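Local coordinates for protein PA1221 (Pseudomonas aeruginosa, PDB 4DG9) that combines an AMP-binding enzyme module of the ANL clan with a phosphopantetheine-attachment carrier module in a single chain, at residues N307-T312 against I333-A338; T400-R405 against I415-G420; K423-R428 against G456-L461. One frame throughout, in Å; residues are numbered along the deposited sequence.

Contact 1: N307-T312 against I333-A338; sequences NGYGPT and IPIGKA. With DG9 (5'-({[(2R,3R)-3-amino-2-{[2-({N-[(2R)-2-hydroxy-3,3-dimethyl-4-{[oxido(oxo)phosphonio]oxy}butanoyl]-beta-alanyl}amino)ethyl]sulfanyl}-4-methylpentyl]sulfonyl}amino)-5'-deoxyadenosine), chain B.
Two first torsions set up this contact. At Asn307, CG lies opposite the backbone N (chi1 -173°), which places the carboxamide beside Pro334 O; at Ile335, CG1 stands between the backbone N and the carbonyl carbon (chi1 65°), and this branch carries CD1 over the Tyr309 ring. Asn307 ND2 donates to Pro334 O at 3.0 Å, from above the carbonyl plane (51° out of it) rather than onto a lone pair. Ile335 CG2 lies against the same nitrogen, 3.7 Å from Asn307 ND2, while Ile335 CD1 sits 3.9 Å from the centroid of the Tyr309 ring, close to its normal: a CH-pi contact. The edge of that ring meets the purine of DG9, with Tyr309 CD1 3.8 Å from DG9 C5, and its hydroxyl is hydrogen-bonded to Asp402. The DG9 amine N6 donates twice, to Asn307 OD1 at 2.8 Å and to Gly308 O at 2.9 Å. One end of the Asn307 amide accepts from DG9 and the other donates to the 333-338 backbone. This pattern is consistent with the modelled placing of oxygen and nitrogen and would restrain the carboxamide's rotation; the backbone at Pro334 probably serves as a second shell that orients OD1.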
loop_
_atom_site.group_PDB
_atom_site.type_symbol
_atom_site.label_atom_id
_atom_site.label_comp_id
_atom_site.label_asym_id
_atom_site.label_seq_id
_atom_site.Cartn_x
_atom_site.Cartn_y
_atom_site.Cartn_z
ATOM N N ASN A 307 9.683 8.244 8.970
ATOM C CA ASN A 307 9.394 6.819 8.962
ATOM C C ASN A 307 8.033 6.595 9.632
ATOM O O ASN A 307 7.888 6.764 10.851
ATOM C CB ASN A 307 10.483 6.108 9.757
ATOM C CG ASN A 307 10.382 4.625 9.676
ATOM O OD1 ASN A 307 9.591 4.099 8.903
ATOM N ND2 ASN A 307 11.194 3.924 10.470
ATOM N N GLY A 308 7.020 6.284 8.824
ATOM C CA GLY A 308 5.711 5.939 9.349
ATOM C C GLY A 308 5.536 4.456 9.592
ATOM O O GLY A 308 5.842 3.644 8.725
ATOM N N TYR A 309 4.931 4.100 10.718
ATOM C CA TYR A 309 4.678 2.698 11.015
ATOM C C TYR A 309 3.221 2.510 11.431
ATOM O O TYR A 309 2.660 3.313 12.195
ATOM C CB TYR A 309 5.634 2.188 12.120
ATOM C CG TYR A 309 5.065 1.037 12.936
ATOM C CD1 TYR A 309 5.348 -0.275 12.611
ATOM C CD2 TYR A 309 4.213 1.273 14.011
ATOM C CE1 TYR A 309 4.799 -1.333 13.329
ATOM C CE2 TYR A 309 3.664 0.223 14.740
ATOM C CZ TYR A 309 3.961 -1.083 14.395
ATOM O OH TYR A 309 3.423 -2.145 15.122
ATOM N N GLY A 310 2.581 1.478 10.906
ATOM C CA GLY A 310 1.382 0.982 11.566
ATOM C C GLY A 310 0.600 -0.051 10.784
ATOM O O GLY A 310 0.672 -0.098 9.561
ATOM N N PRO A 311 -0.178 -0.871 11.492
ATOM C CA PRO A 311 -1.080 -1.835 10.864
ATOM C C PRO A 311 -2.390 -1.173 10.428
ATOM O O PRO A 311 -2.811 -0.205 11.059
ATOM C CB PRO A 311 -1.339 -2.863 11.982
ATOM C CG PRO A 311 -0.629 -2.362 13.197
ATOM C CD PRO A 311 -0.228 -0.947 12.956
ATOM N N THR A 312 -3.020 -1.707 9.387
ATOM C CA THR A 312 -4.346 -1.284 8.940
ATOM C C THR A 312 -5.357 -1.200 10.081
ATOM O O THR A 312 -6.195 -0.305 10.112
ATOM C CB THR A 312 -4.908 -2.282 7.899
ATOM O OG1 THR A 312 -3.994 -2.401 6.807
ATOM C CG2 THR A 312 -6.256 -1.823 7.381
ATOM N N ILE A 333 16.418 2.666 11.324
ATOM C CA ILE A 333 15.780 3.944 11.594
ATOM C C ILE A 333 14.681 3.709 12.621
ATOM O O ILE A 333 13.876 2.787 12.473
ATOM C CB ILE A 333 15.133 4.559 10.324
ATOM C CG1 ILE A 333 16.133 4.653 9.182
ATOM C CG2 ILE A 333 14.548 5.929 10.629
ATOM C CD1 ILE A 333 17.450 5.288 9.573
ATOM N N PRO A 334 14.642 4.536 13.677
ATOM C CA PRO A 334 13.611 4.323 14.698
ATOM C C PRO A 334 12.234 4.443 14.072
ATOM O O PRO A 334 12.096 5.180 13.098
ATOM C CB PRO A 334 13.838 5.485 15.669
ATOM C CG PRO A 334 15.263 5.875 15.469
ATOM C CD PRO A 334 15.524 5.670 14.005
ATOM N N ILE A 335 11.240 3.734 14.601
ATOM C CA ILE A 335 9.869 4.014 14.206
ATOM C C ILE A 335 9.241 5.057 15.140
ATOM O O ILE A 335 8.087 5.457 14.972
ATOM C CB ILE A 335 9.007 2.746 14.085
ATOM C CG1 ILE A 335 8.838 2.061 15.433
ATOM C CG2 ILE A 335 9.611 1.790 13.083
ATOM C CD1 ILE A 335 7.894 0.905 15.370
ATOM N N GLY A 336 10.035 5.532 16.095
ATOM C CA GLY A 336 9.654 6.672 16.910
ATOM C C GLY A 336 8.580 6.467 17.963
ATOM O O GLY A 336 8.718 5.631 18.864
ATOM N N LYS A 337 7.533 7.281 17.873
ATOM C CA LYS A 337 6.523 7.386 18.921
ATOM C C LYS A 337 5.088 7.466 18.386
ATOM O O LYS A 337 4.847 7.681 17.189
ATOM C CB LYS A 337 6.807 8.612 19.792
ATOM C CG LYS A 337 8.190 8.593 20.431
ATOM C CD LYS A 337 8.408 9.746 21.385
ATOM C CE LYS A 337 9.743 9.578 22.098
ATOM N NZ LYS A 337 10.443 10.869 22.319
ATOM N N ALA A 338 4.146 7.303 19.306
ATOM C CA ALA A 338 2.732 7.324 19.004
ATOM C C ALA A 338 2.326 8.656 18.392
ATOM O O ALA A 338 2.767 9.700 18.842
ATOM C CB ALA A 338 1.953 7.073 20.277
HETATM C C DG9 B . 0.107 -0.276 5.866
HETATM N N DG9 B . 1.358 -3.263 7.217
HETATM S S DG9 B . -0.108 -2.970 6.665
HETATM C C1 DG9 B . -0.433 -1.349 6.826
HETATM N N1 DG9 B . 9.060 -0.238 9.706
HETATM O O1 DG9 B . 2.475 -4.256 11.488
HETATM C C2 DG9 B . 9.029 -1.575 9.837
HETATM N N2 DG9 B . -0.533 1.600 7.321
HETATM O O2 DG9 B . 4.779 -5.386 10.532
HETATM C C3 DG9 B . 1.587 -3.011 8.626
HETATM N N3 DG9 B . 7.916 -2.292 9.629
HETATM O O3 DG9 B . 4.701 -4.624 -6.790
HETATM C C4 DG9 B . 6.765 -1.674 9.261
HETATM C C5 DG9 B . 6.761 -0.297 9.116
HETATM C C6 DG9 B . 7.940 0.422 9.345
HETATM N N6 DG9 B . 7.987 1.771 9.217
HETATM N N7 DG9 B . 5.503 0.046 8.762
HETATM C C8 DG9 B . 4.750 -1.077 8.688
HETATM N N9 DG9 B . 5.526 -2.123 8.986
HETATM C CA DG9 B . 0.638 0.843 6.779
HETATM C CB DG9 B . 1.661 1.828 6.211
HETATM C "C1'" DG9 B . 5.081 -3.540 9.022
HETATM S S1P DG9 B . 1.246 -0.821 4.620
HETATM C "C2'" DG9 B . 4.680 -3.951 10.434
HETATM P P2A DG9 B . 4.381 -3.926 -8.109
HETATM C C2P DG9 B . 0.945 0.284 3.270
HETATM O O2P DG9 B . -0.277 -3.495 5.345
HETATM C "C3'" DG9 B . 3.230 -3.516 10.516
HETATM C C3P DG9 B . -0.041 -0.246 2.230
HETATM O O3P DG9 B . -1.014 -3.614 7.567
HETATM C "C4'" DG9 B . 2.768 -3.834 9.102
HETATM O "O4'" DG9 B . 3.898 -3.647 8.234
HETATM O O4A DG9 B . 3.213 -4.430 -8.931
HETATM N N4P DG9 B . 0.655 -0.900 1.141
HETATM C C5P DG9 B . 0.652 -0.454 -0.112
HETATM O O5P DG9 B . 0.115 0.581 -0.469
HETATM O O6A DG9 B . 4.135 -2.352 -7.842
HETATM C C6P DG9 B . 1.373 -1.318 -1.116
HETATM C C7P DG9 B . 2.567 -0.545 -1.659
HETATM N N8P DG9 B . 3.150 -1.176 -2.825
HETATM C C9P DG9 B . 2.689 -0.932 -4.050
HETATM O O9P DG9 B . 1.772 -0.162 -4.266
HETATM C CAP DG9 B . 3.353 -1.656 -5.190
HETATM O OAP DG9 B . 4.255 -2.639 -4.688
HETATM C CBP DG9 B . 4.112 -0.710 -6.121
HETATM C CCP DG9 B . 4.995 -1.532 -7.059
HETATM C CDP DG9 B . 3.059 0.028 -6.929
HETATM C CEP DG9 B . 4.951 0.299 -5.348
HETATM C CG1 DG9 B . 1.032 3.005 5.474
HETATM C CG2 DG9 B . 2.528 2.352 7.351
#

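Contact 2: T400-R405 against I415-G420; sequences TGDRAR and IGRGDG. With DG9 (5'-({[(2R,3R)-3-amino-2-{[2-({N-[(2R)-2-hydroxy-3,3-dimethyl-4-{[oxido(oxo)phosphonio]oxy}butanoyl]-beta-alanyl}amino)ethyl]sulfanyl}-4-methylpentyl]sulfonyl}amino)-5'-deoxyadenosine), chain B.
Asp402 OD1 is gripped from two sources: Arg417 NH1 across the hairpin at 2.9 Å, in a salt bridge, and the ribose hydroxyl O2 of DG9, which donates to Asp402 OD1 at 2.8 Å. Carboxylate and guanidinium planes stand 89° apart, and NH1 comes down from above the carboxylate plane. The same Arg417 NH1 also donates to Thr400 O at 2.9 Å, this time close to the guanidinium plane. A bend at chi3 (69°) lays the guanidinium of Arg417 against Gly401, whose O lies 3.4 Å above its plane. Side-on, Arg417 NE and NH2 hold Asp419 OD1 and OD2, each pair at 2.9 Å. The antiparallel backbones pair through Arg403 N and Gly416 O at 2.8 Å, and Ile415 and Gly416 both donate to Arg403 O in a classic beta bulge. With Thr400 O and Asp419 at its edge and Asp402 OD1 tilted from its plane, the guanidinium is probably held against rotation, consistent with a second-shell role in positioning the carboxylate that receives both ribose hydroxyls of DG9.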
loop_
_atom_site.group_PDB
_atom_site.type_symbol
_atom_site.label_atom_id
_atom_site.label_comp_id
_atom_site.label_asym_id
_atom_site.label_seq_id
_atom_site.Cartn_x
_atom_site.Cartn_y
_atom_site.Cartn_z
ATOM N N THR A 400 -0.505 -5.725 17.984
ATOM C CA THR A 400 0.006 -5.648 16.625
ATOM C C THR A 400 0.653 -6.941 16.181
ATOM O O THR A 400 0.549 -7.326 15.020
ATOM C CB THR A 400 1.013 -4.502 16.468
ATOM O OG1 THR A 400 2.168 -4.763 17.279
ATOM C CG2 THR A 400 0.371 -3.174 16.888
ATOM N N GLY A 401 1.331 -7.610 17.103
ATOM C CA GLY A 401 2.112 -8.784 16.752
ATOM C C GLY A 401 3.495 -8.382 16.285
ATOM O O GLY A 401 4.259 -9.216 15.805
ATOM N N ASP A 402 3.799 -7.093 16.422
ATOM C CA ASP A 402 5.103 -6.557 16.072
ATOM C C ASP A 402 5.967 -6.487 17.321
ATOM O O ASP A 402 5.581 -5.893 18.336
ATOM C CB ASP A 402 4.970 -5.150 15.476
ATOM C CG ASP A 402 4.344 -5.147 14.088
ATOM O OD1 ASP A 402 4.646 -6.059 13.295
ATOM O OD2 ASP A 402 3.551 -4.223 13.797
ATOM N N ARG A 403 7.137 -7.105 17.248
ATOM C CA ARG A 403 8.120 -7.025 18.316
ATOM C C ARG A 403 9.008 -5.811 18.091
ATOM O O ARG A 403 9.605 -5.652 17.014
ATOM C CB ARG A 403 8.983 -8.289 18.376
ATOM C CG ARG A 403 8.251 -9.541 18.792
ATOM C CD ARG A 403 9.229 -10.648 19.160
ATOM N NE ARG A 403 9.880 -10.435 20.458
ATOM C CZ ARG A 403 9.239 -10.442 21.625
ATOM N NH1 ARG A 403 7.924 -10.620 21.663
ATOM N NH2 ARG A 403 9.906 -10.252 22.756
ATOM N N ALA A 404 9.087 -4.965 19.113
ATOM C CA ALA A 404 9.991 -3.825 19.108
ATOM C C ALA A 404 10.709 -3.696 20.458
ATOM O O ALA A 404 10.524 -4.534 21.356
ATOM C CB ALA A 404 9.233 -2.554 18.759
ATOM N N ARG A 405 11.533 -2.655 20.584
ATOM C CA ARG A 405 12.299 -2.393 21.808
ATOM C C ARG A 405 12.496 -0.885 21.937
ATOM O O ARG A 405 12.490 -0.176 20.932
ATOM C CB ARG A 405 13.668 -3.091 21.752
ATOM C CG ARG A 405 14.828 -2.155 21.395
ATOM C CD ARG A 405 15.999 -2.881 20.748
ATOM N NE ARG A 405 16.732 -2.048 19.782
ATOM C CZ ARG A 405 17.448 -0.959 20.087
ATOM N NH1 ARG A 405 17.533 -0.525 21.347
ATOM N NH2 ARG A 405 18.071 -0.286 19.122
ATOM N N ILE A 415 11.758 -4.573 15.657
ATOM C CA ILE A 415 12.492 -5.834 15.547
ATOM C C ILE A 415 11.910 -6.730 14.461
ATOM O O ILE A 415 12.607 -7.082 13.509
ATOM C CB ILE A 415 12.600 -6.609 16.880
ATOM C CG1 ILE A 415 13.444 -5.830 17.893
ATOM C CG2 ILE A 415 13.245 -7.964 16.636
ATOM C CD1 ILE A 415 12.878 -5.855 19.285
ATOM N N GLY A 416 10.648 -7.131 14.606
ATOM C CA GLY A 416 10.073 -8.011 13.601
ATOM C C GLY A 416 8.912 -8.837 14.096
ATOM O O GLY A 416 8.281 -8.447 15.059
ATOM N N ARG A 417 8.616 -9.971 13.451
ATOM C CA ARG A 417 7.404 -10.733 13.808
ATOM C C ARG A 417 7.617 -12.196 14.177
ATOM O O ARG A 417 8.533 -12.845 13.681
ATOM C CB ARG A 417 6.347 -10.649 12.698
ATOM C CG ARG A 417 5.780 -9.270 12.486
ATOM C CD ARG A 417 4.613 -9.308 11.538
ATOM N NE ARG A 417 3.459 -9.979 12.110
ATOM C CZ ARG A 417 2.487 -9.373 12.788
ATOM N NH1 ARG A 417 2.511 -8.059 13.005
ATOM N NH2 ARG A 417 1.484 -10.093 13.263
ATOM N N GLY A 418 6.745 -12.705 15.044
ATOM C CA GLY A 418 6.810 -14.089 15.485
ATOM C C GLY A 418 6.038 -15.078 14.629
ATOM O O GLY A 418 6.372 -16.257 14.577
ATOM N N ASP A 419 4.991 -14.602 13.969
ATOM C CA ASP A 419 4.227 -15.432 13.047
ATOM C C ASP A 419 4.862 -15.361 11.668
ATOM O O ASP A 419 5.968 -14.827 11.508
ATOM C CB ASP A 419 2.765 -14.993 12.990
ATOM C CG ASP A 419 2.596 -13.521 12.607
ATOM O OD1 ASP A 419 3.533 -12.914 12.024
ATOM O OD2 ASP A 419 1.497 -12.985 12.869
ATOM N N GLY A 420 4.174 -15.897 10.669
ATOM C CA GLY A 420 4.772 -15.973 9.349
ATOM C C GLY A 420 4.414 -14.826 8.421
ATOM O O GLY A 420 4.638 -14.913 7.222
HETATM C C DG9 B . 0.107 -0.276 5.866
HETATM N N DG9 B . 1.358 -3.263 7.217
HETATM S S DG9 B . -0.108 -2.970 6.665
HETATM C C1 DG9 B . -0.433 -1.349 6.826
HETATM N N1 DG9 B . 9.060 -0.238 9.706
HETATM O O1 DG9 B . 2.475 -4.256 11.488
HETATM C C2 DG9 B . 9.029 -1.575 9.837
HETATM N N2 DG9 B . -0.533 1.600 7.321
HETATM O O2 DG9 B . 4.779 -5.386 10.532
HETATM C C3 DG9 B . 1.587 -3.011 8.626
HETATM N N3 DG9 B . 7.916 -2.292 9.629
HETATM O O3 DG9 B . 4.701 -4.624 -6.790
HETATM C C4 DG9 B . 6.765 -1.674 9.261
HETATM C C5 DG9 B . 6.761 -0.297 9.116
HETATM C C6 DG9 B . 7.940 0.422 9.345
HETATM N N6 DG9 B . 7.987 1.771 9.217
HETATM N N7 DG9 B . 5.503 0.046 8.762
HETATM C C8 DG9 B . 4.750 -1.077 8.688
HETATM N N9 DG9 B . 5.526 -2.123 8.986
HETATM C CA DG9 B . 0.638 0.843 6.779
HETATM C CB DG9 B . 1.661 1.828 6.211
HETATM C "C1'" DG9 B . 5.081 -3.540 9.022
HETATM S S1P DG9 B . 1.246 -0.821 4.620
HETATM C "C2'" DG9 B . 4.680 -3.951 10.434
HETATM P P2A DG9 B . 4.381 -3.926 -8.109
HETATM C C2P DG9 B . 0.945 0.284 3.270
HETATM O O2P DG9 B . -0.277 -3.495 5.345
HETATM C "C3'" DG9 B . 3.230 -3.516 10.516
HETATM C C3P DG9 B . -0.041 -0.246 2.230
HETATM O O3P DG9 B . -1.014 -3.614 7.567
HETATM C "C4'" DG9 B . 2.768 -3.834 9.102
HETATM O "O4'" DG9 B . 3.898 -3.647 8.234
HETATM O O4A DG9 B . 3.213 -4.430 -8.931
HETATM N N4P DG9 B . 0.655 -0.900 1.141
HETATM C C5P DG9 B . 0.652 -0.454 -0.112
HETATM O O5P DG9 B . 0.115 0.581 -0.469
HETATM O O6A DG9 B . 4.135 -2.352 -7.842
HETATM C C6P DG9 B . 1.373 -1.318 -1.116
HETATM C C7P DG9 B . 2.567 -0.545 -1.659
HETATM N N8P DG9 B . 3.150 -1.176 -2.825
HETATM C C9P DG9 B . 2.689 -0.932 -4.050
HETATM O O9P DG9 B . 1.772 -0.162 -4.266
HETATM C CAP DG9 B . 3.353 -1.656 -5.190
HETATM O OAP DG9 B . 4.255 -2.639 -4.688
HETATM C CBP DG9 B . 4.112 -0.710 -6.121
HETATM C CCP DG9 B . 4.995 -1.532 -7.059
HETATM C CDP DG9 B . 3.059 0.028 -6.929
HETATM C CEP DG9 B . 4.951 0.299 -5.348
HETATM C CG1 DG9 B . 1.032 3.005 5.474
HETATM C CG2 DG9 B . 2.528 2.352 7.351
#

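Contact 3: K423-R428 against G456-L461; sequences KLNGYR and GVKQLL. With DG9 (5'-({[(2R,3R)-3-amino-2-{[2-({N-[(2R)-2-hydroxy-3,3-dimethyl-4-{[oxido(oxo)phosphonio]oxy}butanoyl]-beta-alanyl}amino)ethyl]sulfanyl}-4-methylpentyl]sulfonyl}amino)-5'-deoxyadenosine), chain B.
A beta hairpin, strands 421-424 and 427-430 joined by a type I' turn from Leu424 to Tyr427, forms one side of this contact, and its turn residue Asn425 reaches across to Lys458. With CG beside the backbone N (chi1 -58°), the Asn425 carboxamide lies along the backbone of Lys458 and bonds it twice. Lys458 N donates to Asn425 OD1 at 2.9 Å (158° at the hydrogen), and Asn425 ND2 donates to Lys458 O at 3.0 Å (156°). The first donor lies only slightly off the amide carbonyl plane, whereas ND2 approaches Lys458 O from above its plane. Two bonds to one residue would hold the amide against rotation, and OD1 has a further partner in Ser262.

Apolar contacts flank this pair. Leu424 CD1 rests 3.8 Å from Lys458 CB, and the other methyl, Leu424 CD2, 3.8 Å from Leu460 CB, the two leucines crossing nearly at right angles. The Lys458 chain runs alongside Asn425 in the opposite sense and ends in a salt bridge with Asp286.

The turn also faces the pantetheine arm of DG9: DG9 N8P donates to Asn425 O at 2.8 Å and DG9 N4P to Gly426 O, also at 2.8 Å. DG9 C6P lies 3.9 Å above the Tyr427 ring, which stacks with Trp482.

Strand 459-466 runs between strands 444-452 and 487-490 in its sheet, and Val451 of the former packs on both Leu424 and Lys458. Val457, by contrast, fits against helix 261-270 and, through Leu556, helix 555-567.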
loop_
_atom_site.group_PDB
_atom_site.type_symbol
_atom_site.label_atom_id
_atom_site.label_comp_id
_atom_site.label_asym_id
_atom_site.label_seq_id
_atom_site.Cartn_x
_atom_site.Cartn_y
_atom_site.Cartn_z
ATOM N N LYS A 423 5.817 -8.520 4.722
ATOM C CA LYS A 423 5.433 -7.426 3.859
ATOM C C LYS A 423 6.107 -7.701 2.541
ATOM O O LYS A 423 7.296 -7.984 2.512
ATOM C CB LYS A 423 5.895 -6.082 4.426
ATOM C CG LYS A 423 5.251 -5.718 5.763
ATOM C CD LYS A 423 3.741 -6.016 5.790
ATOM C CE LYS A 423 2.969 -5.176 4.775
ATOM N NZ LYS A 423 3.054 -3.714 5.055
ATOM N N LEU A 424 5.350 -7.658 1.451
ATOM C CA LEU A 424 5.961 -7.792 0.141
ATOM C C LEU A 424 5.807 -6.458 -0.585
ATOM O O LEU A 424 4.779 -6.169 -1.198
ATOM C CB LEU A 424 5.259 -8.916 -0.628
ATOM C CG LEU A 424 5.799 -9.275 -2.013
ATOM C CD1 LEU A 424 7.193 -9.863 -1.898
ATOM C CD2 LEU A 424 4.868 -10.242 -2.758
ATOM N N ASN A 425 6.876 -5.679 -0.583
ATOM C CA ASN A 425 6.833 -4.337 -1.138
ATOM C C ASN A 425 5.644 -3.505 -0.645
ATOM O O ASN A 425 5.021 -2.762 -1.415
ATOM C CB ASN A 425 6.894 -4.411 -2.665
ATOM C CG ASN A 425 8.149 -5.142 -3.158
ATOM O OD1 ASN A 425 9.258 -4.863 -2.699
ATOM N ND2 ASN A 425 7.971 -6.102 -4.063
ATOM N N GLY A 426 5.350 -3.624 0.647
ATOM C CA GLY A 426 4.297 -2.841 1.280
ATOM C C GLY A 426 2.983 -3.591 1.409
ATOM O O GLY A 426 2.069 -3.138 2.086
ATOM N N TYR A 427 2.887 -4.740 0.746
ATOM C CA TYR A 427 1.679 -5.553 0.791
ATOM C C TYR A 427 1.781 -6.533 1.959
ATOM O O TYR A 427 2.840 -7.130 2.170
ATOM C CB TYR A 427 1.506 -6.339 -0.520
ATOM C CG TYR A 427 1.075 -5.535 -1.737
ATOM C CD1 TYR A 427 -0.215 -5.026 -1.838
ATOM C CD2 TYR A 427 1.944 -5.321 -2.802
ATOM C CE1 TYR A 427 -0.618 -4.306 -2.950
ATOM C CE2 TYR A 427 1.545 -4.603 -3.930
ATOM C CZ TYR A 427 0.263 -4.102 -3.996
ATOM O OH TYR A 427 -0.151 -3.385 -5.101
ATOM N N ARG A 428 0.685 -6.709 2.700
ATOM C CA ARG A 428 0.649 -7.651 3.832
ATOM C C ARG A 428 0.181 -9.081 3.478
ATOM O O ARG A 428 -0.939 -9.282 3.018
ATOM C CB ARG A 428 -0.193 -7.095 4.983
ATOM C CG ARG A 428 0.103 -7.768 6.323
ATOM C CD ARG A 428 -0.402 -6.944 7.483
ATOM N NE ARG A 428 -1.846 -6.770 7.423
ATOM C CZ ARG A 428 -2.559 -6.173 8.369
ATOM N NH1 ARG A 428 -1.955 -5.691 9.448
ATOM N NH2 ARG A 428 -3.872 -6.058 8.235
ATOM N N GLY A 456 17.119 -3.556 -2.867
ATOM C CA GLY A 456 16.244 -2.632 -2.155
ATOM C C GLY A 456 14.779 -3.067 -2.184
ATOM O O GLY A 456 13.918 -2.445 -1.559
ATOM N N VAL A 457 14.512 -4.171 -2.880
ATOM C CA VAL A 457 13.162 -4.609 -3.197
ATOM C C VAL A 457 12.924 -6.055 -2.740
ATOM O O VAL A 457 13.867 -6.787 -2.462
ATOM C CB VAL A 457 12.911 -4.459 -4.725
ATOM C CG1 VAL A 457 11.810 -5.358 -5.201
ATOM C CG2 VAL A 457 12.599 -3.024 -5.057
ATOM N N LYS A 458 11.659 -6.454 -2.647
ATOM C CA LYS A 458 11.303 -7.806 -2.233
ATOM C C LYS A 458 10.784 -8.641 -3.410
ATOM O O LYS A 458 10.161 -8.109 -4.343
ATOM C CB LYS A 458 10.246 -7.769 -1.137
ATOM C CG LYS A 458 10.642 -6.996 0.105
ATOM C CD LYS A 458 11.327 -7.888 1.111
ATOM C CE LYS A 458 11.059 -7.405 2.528
ATOM N NZ LYS A 458 11.448 -5.971 2.672
ATOM N N GLN A 459 11.053 -9.945 -3.357
ATOM C CA GLN A 459 10.556 -10.897 -4.342
ATOM C C GLN A 459 9.861 -12.059 -3.635
ATOM O O GLN A 459 10.309 -12.519 -2.589
ATOM C CB GLN A 459 11.705 -11.474 -5.146
ATOM C CG GLN A 459 12.393 -10.543 -6.104
ATOM C CD GLN A 459 13.541 -11.258 -6.800
ATOM O OE1 GLN A 459 14.412 -11.829 -6.139
ATOM N NE2 GLN A 459 13.526 -11.268 -8.135
ATOM N N LEU A 460 8.776 -12.552 -4.212
ATOM C CA LEU A 460 8.111 -13.714 -3.648
ATOM C C LEU A 460 8.392 -14.922 -4.523
ATOM O O LEU A 460 7.957 -15.003 -5.673
ATOM C CB LEU A 460 6.612 -13.480 -3.524
ATOM C CG LEU A 460 5.798 -14.705 -3.138
ATOM C CD1 LEU A 460 6.084 -15.057 -1.695
ATOM C CD2 LEU A 460 4.318 -14.438 -3.365
ATOM N N LEU A 461 9.133 -15.857 -3.954
ATOM C CA LEU A 461 9.640 -17.004 -4.670
ATOM C C LEU A 461 8.977 -18.261 -4.144
ATOM O O LEU A 461 8.873 -18.463 -2.930
ATOM C CB LEU A 461 11.146 -17.100 -4.457
ATOM C CG LEU A 461 11.950 -15.898 -4.936
ATOM C CD1 LEU A 461 13.398 -16.010 -4.491
ATOM C CD2 LEU A 461 11.841 -15.782 -6.452
HETATM C C DG9 B . 0.107 -0.276 5.866
HETATM N N DG9 B . 1.358 -3.263 7.217
HETATM S S DG9 B . -0.108 -2.970 6.665
HETATM C C1 DG9 B . -0.433 -1.349 6.826
HETATM N N1 DG9 B . 9.060 -0.238 9.706
HETATM O O1 DG9 B . 2.475 -4.256 11.488
HETATM C C2 DG9 B . 9.029 -1.575 9.837
HETATM N N2 DG9 B . -0.533 1.600 7.321
HETATM O O2 DG9 B . 4.779 -5.386 10.532
HETATM C C3 DG9 B . 1.587 -3.011 8.626
HETATM N N3 DG9 B . 7.916 -2.292 9.629
HETATM O O3 DG9 B . 4.701 -4.624 -6.790
HETATM C C4 DG9 B . 6.765 -1.674 9.261
HETATM C C5 DG9 B . 6.761 -0.297 9.116
HETATM C C6 DG9 B . 7.940 0.422 9.345
HETATM N N6 DG9 B . 7.987 1.771 9.217
HETATM N N7 DG9 B . 5.503 0.046 8.762
HETATM C C8 DG9 B . 4.750 -1.077 8.688
HETATM N N9 DG9 B . 5.526 -2.123 8.986
HETATM C CA DG9 B . 0.638 0.843 6.779
HETATM C CB DG9 B . 1.661 1.828 6.211
HETATM C "C1'" DG9 B . 5.081 -3.540 9.022
HETATM S S1P DG9 B . 1.246 -0.821 4.620
HETATM C "C2'" DG9 B . 4.680 -3.951 10.434
HETATM P P2A DG9 B . 4.381 -3.926 -8.109
HETATM C C2P DG9 B . 0.945 0.284 3.270
HETATM O O2P DG9 B . -0.277 -3.495 5.345
HETATM C "C3'" DG9 B . 3.230 -3.516 10.516
HETATM C C3P DG9 B . -0.041 -0.246 2.230
HETATM O O3P DG9 B . -1.014 -3.614 7.567
HETATM C "C4'" DG9 B . 2.768 -3.834 9.102
HETATM O "O4'" DG9 B . 3.898 -3.647 8.234
HETATM O O4A DG9 B . 3.213 -4.430 -8.931
HETATM N N4P DG9 B . 0.655 -0.900 1.141
HETATM C C5P DG9 B . 0.652 -0.454 -0.112
HETATM O O5P DG9 B . 0.115 0.581 -0.469
HETATM O O6A DG9 B . 4.135 -2.352 -7.842
HETATM C C6P DG9 B . 1.373 -1.318 -1.116
HETATM C C7P DG9 B . 2.567 -0.545 -1.659
HETATM N N8P DG9 B . 3.150 -1.176 -2.825
HETATM C C9P DG9 B . 2.689 -0.932 -4.050
HETATM O O9P DG9 B . 1.772 -0.162 -4.266
HETATM C CAP DG9 B . 3.353 -1.656 -5.190
HETATM O OAP DG9 B . 4.255 -2.639 -4.688
HETATM C CBP DG9 B . 4.112 -0.710 -6.121
HETATM C CCP DG9 B . 4.995 -1.532 -7.059
HETATM C CDP DG9 B . 3.059 0.028 -6.929
HETATM C CEP DG9 B . 4.951 0.299 -5.348
HETATM C CG1 DG9 B . 1.032 3.005 5.474
HETATM C CG2 DG9 B . 2.528 2.352 7.351
#

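In the fold
Contacts 1 and 3 are buried, whereas contact 2 is only partly so, its centre about 19 Å from the centre of the chain, against about 15 and 11 Å for the centres of contacts 1 and 3. No two share a strand, but strand 412-417 of contact 2 is followed in the chain by strand 421-424 of contact 3. Contact 1 chiefly meets the purine of DG9, contact 2 the ribose hydroxyls and contact 3 chiefly the pantetheine arm, while residues of contacts 1 and 3 both come near its sulfonyl group. Contact 2 relies on salt bridges and strand pairing; contacts 1 and 3 combine an asparagine amide with apolar packing. Pro311 packs on Thr400 of contact 2 and Arg428 of contact 3.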